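Local coordinates for occlusion-derived virus envelope protein E66 (Autographa californica nucleopolyhedrovirus, PDB 3VSN) that acts as a chondroitin lyase of the viral envelope that is essential for oral infectivity and may digest the chondroitin sulfate barrier of the host midgut, at residues Asn33-Phe38 / Ala263-Tyr268. Residues are numbered along the deposited sequence; the frame is centred on the assembly and turned at random.
Sequences NFERWF and AYYTYY
W37 and Y267 lie between their helices with the side chains running in opposite directions, each reaching back past the other. Both have CG anti to the backbone N (chi1 -178° for Y267), a torsion that sends each ring out across the gap. The Y267 ring covers one face of the indole, Y267 CE2 standing 3.5 Å from W37 CG, yet the planes of the five-membered ring and the tyrosine ring are tilted by 31°, so the pair is oblique and no parallel stack. Y267 CB continues over the same face, 4.0 Å from the centroid of the six-membered indole ring, in a CH-pi contact. The far end of the same indole turns its edge to the face of Y264 in a T-shaped pair, W37 CZ3 3.6 Å from Y264 CD1 and the planes at 86°. Six aromatic residues thus make one cluster between segments 33-38 and 263-268, parts of helices 29-48 and 262-269 in the alpha/alpha-toroid region of the lyase; the two segments run nearly antiparallel, and the width that such rings demand is consistent with their axes lying 11.8 Å apart. Y267 CE1 lies at the rim of F34, near its plane, the two rings being oblique to each other, while Y268 lies over one face of the F34 ring, Y268 CE1 3.4 Å from F34 CE1. Y268 OH, which lies against F34 CZ, is hydrogen-bonded to the carbonyl O of V197, tying the cluster to helix 189-205. F34 and F38 also touch M149, so helix 138-154 packs against the same group. F38 and Y264 meet rim to rim, with F38 CD2 3.6 Å from Y264 CE1. Beside them a water donates a hydrogen bond to the carbonyl O of F38, at 2.8 Å, and is also hydrogen-bonded to Y264 OH. That hydroxyl has a second partner in S45 OG, farther along helix 29-48.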
ATOM      1  N   ASN A  33      30.087 -12.276 -14.167  1.00 20.69           N
ATOM      2  CA  ASN A  33      28.673 -12.642 -14.249  1.00 20.53           C
ATOM      3  C   ASN A  33      27.768 -11.692 -13.458  1.00 19.51           C
ATOM      4  O   ASN A  33      26.684 -11.335 -13.925  1.00 19.47           O
ATOM      5  CB  ASN A  33      28.450 -14.085 -13.783  1.00 21.13           C
ATOM      6  CG  ASN A  33      29.071 -15.116 -14.718  1.00 21.75           C
ATOM      7  OD1 ASN A  33      29.362 -14.837 -15.884  1.00 22.15           O
ATOM      8  ND2 ASN A  33      29.270 -16.322 -14.203  1.00 22.12           N
ATOM      9  N   PHE A  34      28.208 -11.288 -12.265  1.00 18.73           N
ATOM     10  CA  PHE A  34      27.436 -10.333 -11.466  1.00 18.17           C
ATOM     11  C   PHE A  34      27.356  -8.972 -12.146  1.00 17.83           C
ATOM     12  O   PHE A  34      26.285  -8.368 -12.205  1.00 17.64           O
ATOM     13  CB  PHE A  34      27.982 -10.166 -10.043  1.00 17.87           C
ATOM     14  CG  PHE A  34      27.293  -9.071  -9.270  1.00 17.72           C
ATOM     15  CD1 PHE A  34      25.975  -9.231  -8.844  1.00 17.55           C
ATOM     16  CD2 PHE A  34      27.937  -7.863  -9.010  1.00 17.54           C
ATOM     17  CE1 PHE A  34      25.321  -8.223  -8.157  1.00 17.35           C
ATOM     18  CE2 PHE A  34      27.289  -6.851  -8.316  1.00 17.59           C
ATOM     19  CZ  PHE A  34      25.977  -7.033  -7.891  1.00 17.47           C
ATOM     20  N   GLU A  35      28.490  -8.495 -12.657  1.00 17.35           N
ATOM     21  CA  GLU A  35      28.529  -7.210 -13.350  1.00 17.39           C
ATOM     22  C   GLU A  35      27.644  -7.212 -14.595  1.00 17.28           C
ATOM     23  O   GLU A  35      26.988  -6.212 -14.890  1.00 16.56           O
ATOM     24  CB  GLU A  35      29.967  -6.799 -13.677  1.00 17.69           C
ATOM     25  CG  GLU A  35      30.746  -6.339 -12.449  1.00 18.02           C
ATOM     26  CD  GLU A  35      32.185  -5.959 -12.750  1.00 18.53           C
ATOM     27  OE1 GLU A  35      32.594  -6.018 -13.931  1.00 18.95           O
ATOM     28  OE2 GLU A  35      32.910  -5.600 -11.794  1.00 18.41           O
ATOM     29  N   ARG A  36      27.606  -8.344 -15.298  1.00 17.47           N
ATOM     30  CA  ARG A  36      26.725  -8.517 -16.456  1.00 17.74           C
ATOM     31  C   ARG A  36      25.247  -8.466 -16.050  1.00 17.23           C
ATOM     32  O   ARG A  36      24.442  -7.771 -16.678  1.00 16.89           O
ATOM     33  CB  ARG A  36      27.033  -9.840 -17.173  1.00 18.68           C
ATOM     34  CG  ARG A  36      26.289 -10.023 -18.489  1.00 20.02           C
ATOM     35  CD  ARG A  36      26.804 -11.223 -19.278  1.00 21.35           C
ATOM     36  NE  ARG A  36      28.181 -11.027 -19.734  1.00 22.21           N
ATOM     37  CZ  ARG A  36      29.239 -11.663 -19.236  1.00 22.72           C
ATOM     38  NH1 ARG A  36      29.096 -12.559 -18.265  1.00 22.85           N
ATOM     39  NH2 ARG A  36      30.445 -11.402 -19.716  1.00 23.27           N
ATOM     40  N   TRP A  37      24.909  -9.207 -14.997  1.00 16.89           N
ATOM     41  CA  TRP A  37      23.550  -9.238 -14.463  1.00 16.78           C
ATOM     42  C   TRP A  37      23.120  -7.868 -13.995  1.00 16.48           C
ATOM     43  O   TRP A  37      21.987  -7.448 -14.250  1.00 16.44           O
ATOM     44  CB  TRP A  37      23.454 -10.280 -13.355  1.00 16.90           C
ATOM     45  CG  TRP A  37      22.150 -10.288 -12.593  1.00 17.07           C
ATOM     46  CD1 TRP A  37      21.009 -11.045 -12.859  1.00 17.22           C
ATOM     47  CD2 TRP A  37      21.822  -9.512 -11.390  1.00 17.00           C
ATOM     48  NE1 TRP A  37      20.025 -10.786 -11.933  1.00 17.15           N
ATOM     49  CE2 TRP A  37      20.446  -9.877 -11.027  1.00 17.07           C
ATOM     50  CE3 TRP A  37      22.502  -8.581 -10.610  1.00 17.15           C
ATOM     51  CZ2 TRP A  37      19.805  -9.321  -9.931  1.00 17.23           C
ATOM     52  CZ3 TRP A  37      21.843  -8.028  -9.504  1.00 17.21           C
ATOM     53  CH2 TRP A  37      20.526  -8.392  -9.174  1.00 17.22           C
ATOM     54  N   PHE A  38      24.031  -7.151 -13.335  1.00 16.03           N
ATOM     55  CA  PHE A  38      23.768  -5.797 -12.833  1.00 15.87           C
ATOM     56  C   PHE A  38      23.394  -4.847 -13.972  1.00 15.88           C
ATOM     57  O   PHE A  38      22.392  -4.130 -13.890  1.00 15.46           O
ATOM     58  CB  PHE A  38      24.988  -5.268 -12.059  1.00 15.86           C
ATOM     59  CG  PHE A  38      24.781  -3.917 -11.425  1.00 15.73           C
ATOM     60  CD1 PHE A  38      24.907  -2.749 -12.175  1.00 15.69           C
ATOM     61  CD2 PHE A  38      24.484  -3.808 -10.068  1.00 15.81           C
ATOM     62  CE1 PHE A  38      24.727  -1.503 -11.591  1.00 15.74           C
ATOM     63  CE2 PHE A  38      24.300  -2.564  -9.480  1.00 15.76           C
ATOM     64  CZ  PHE A  38      24.422  -1.411 -10.242  1.00 15.64           C
ATOM     65  N   ALA A 263      16.344  -8.391  -4.952  1.00 16.72           N
ATOM     66  CA  ALA A 263      16.856  -9.059  -6.154  1.00 16.81           C
ATOM     67  C   ALA A 263      18.369  -9.297  -6.092  1.00 16.95           C
ATOM     68  O   ALA A 263      18.862 -10.305  -6.605  1.00 16.79           O
ATOM     69  CB  ALA A 263      16.493  -8.266  -7.402  1.00 16.38           C
ATOM     70  N   TYR A 264      19.093  -8.368  -5.468  1.00 17.05           N
ATOM     71  CA  TYR A 264      20.547  -8.488  -5.304  1.00 17.25           C
ATOM     72  C   TYR A 264      20.910  -9.631  -4.357  1.00 17.55           C
ATOM     73  O   TYR A 264      21.746 -10.473  -4.690  1.00 17.85           O
ATOM     74  CB  TYR A 264      21.154  -7.169  -4.810  1.00 17.08           C
ATOM     75  CG  TYR A 264      21.041  -6.043  -5.808  1.00 17.06           C
ATOM     76  CD1 TYR A 264      22.062  -5.793  -6.723  1.00 17.10           C
ATOM     77  CD2 TYR A 264      19.907  -5.230  -5.847  1.00 17.12           C
ATOM     78  CE1 TYR A 264      21.961  -4.762  -7.644  1.00 17.03           C
ATOM     79  CE2 TYR A 264      19.796  -4.198  -6.766  1.00 17.06           C
ATOM     80  CZ  TYR A 264      20.824  -3.969  -7.662  1.00 17.11           C
ATOM     81  OH  TYR A 264      20.716  -2.946  -8.576  1.00 17.15           O
ATOM     82  N   TYR A 265      20.270  -9.661  -3.190  1.00 17.75           N
ATOM     83  CA  TYR A 265      20.514 -10.713  -2.200  1.00 18.30           C
ATOM     84  C   TYR A 265      20.137 -12.104  -2.702  1.00 18.92           C
ATOM     85  O   TYR A 265      20.826 -13.087  -2.404  1.00 19.23           O
ATOM     86  CB  TYR A 265      19.814 -10.398  -0.877  1.00 17.84           C
ATOM     87  CG  TYR A 265      20.418  -9.214  -0.159  1.00 17.84           C
ATOM     88  CD1 TYR A 265      21.730  -9.258   0.318  1.00 17.81           C
ATOM     89  CD2 TYR A 265      19.685  -8.045   0.039  1.00 17.52           C
ATOM     90  CE1 TYR A 265      22.294  -8.171   0.968  1.00 17.49           C
ATOM     91  CE2 TYR A 265      20.237  -6.954   0.693  1.00 17.48           C
ATOM     92  CZ  TYR A 265      21.541  -7.025   1.155  1.00 17.52           C
ATOM     93  OH  TYR A 265      22.092  -5.943   1.801  1.00 17.61           O
ATOM     94  N   THR A 266      19.052 -12.178  -3.471  1.00 19.40           N
ATOM     95  CA  THR A 266      18.644 -13.424  -4.115  1.00 20.26           C
ATOM     96  C   THR A 266      19.693 -13.871  -5.143  1.00 20.43           C
ATOM     97  O   THR A 266      20.014 -15.061  -5.227  1.00 20.69           O
ATOM     98  CB  THR A 266      17.234 -13.302  -4.733  1.00 20.53           C
ATOM     99  OG1 THR A 266      16.281 -13.103  -3.681  1.00 20.88           O
ATOM    100  CG2 THR A 266      16.851 -14.563  -5.506  1.00 21.04           C
ATOM    101  N   TYR A 267      20.236 -12.919  -5.902  1.00 20.19           N
ATOM    102  CA  TYR A 267      21.319 -13.222  -6.835  1.00 20.35           C
ATOM    103  C   TYR A 267      22.575 -13.678  -6.090  1.00 20.68           C
ATOM    104  O   TYR A 267      23.158 -14.711  -6.430  1.00 21.41           O
ATOM    105  CB  TYR A 267      21.653 -12.030  -7.745  1.00 20.25           C
ATOM    106  CG  TYR A 267      22.739 -12.371  -8.747  1.00 20.21           C
ATOM    107  CD1 TYR A 267      24.088 -12.341  -8.382  1.00 20.22           C
ATOM    108  CD2 TYR A 267      22.421 -12.761 -10.044  1.00 20.10           C
ATOM    109  CE1 TYR A 267      25.083 -12.683  -9.281  1.00 20.08           C
ATOM    110  CE2 TYR A 267      23.414 -13.099 -10.953  1.00 20.17           C
ATOM    111  CZ  TYR A 267      24.741 -13.055 -10.565  1.00 20.04           C
ATOM    112  OH  TYR A 267      25.732 -13.385 -11.456  1.00 20.19           O
ATOM    113  N   TYR A 268      22.980 -12.899  -5.088  1.00 20.40           N
ATOM    114  CA  TYR A 268      24.180 -13.166  -4.293  1.00 20.55           C
ATOM    115  C   TYR A 268      24.146 -14.507  -3.560  1.00 21.74           C
ATOM    116  O   TYR A 268      25.101 -15.289  -3.637  1.00 21.86           O
ATOM    117  CB  TYR A 268      24.370 -12.086  -3.224  1.00 19.67           C
ATOM    118  CG  TYR A 268      24.860 -10.720  -3.662  1.00 18.75           C
ATOM    119  CD1 TYR A 268      25.757 -10.559  -4.721  1.00 18.69           C
ATOM    120  CD2 TYR A 268      24.468  -9.583  -2.957  1.00 18.41           C
ATOM    121  CE1 TYR A 268      26.216  -9.297  -5.086  1.00 18.35           C
ATOM    122  CE2 TYR A 268      24.916  -8.323  -3.313  1.00 18.11           C
ATOM    123  CZ  TYR A 268      25.788  -8.183  -4.376  1.00 18.09           C
ATOM    124  OH  TYR A 268      26.231  -6.923  -4.708  1.00 18.31           O
TER
HETATM  125  O   HOH W   1      21.018  -3.699 -11.435  1.00 17.63           O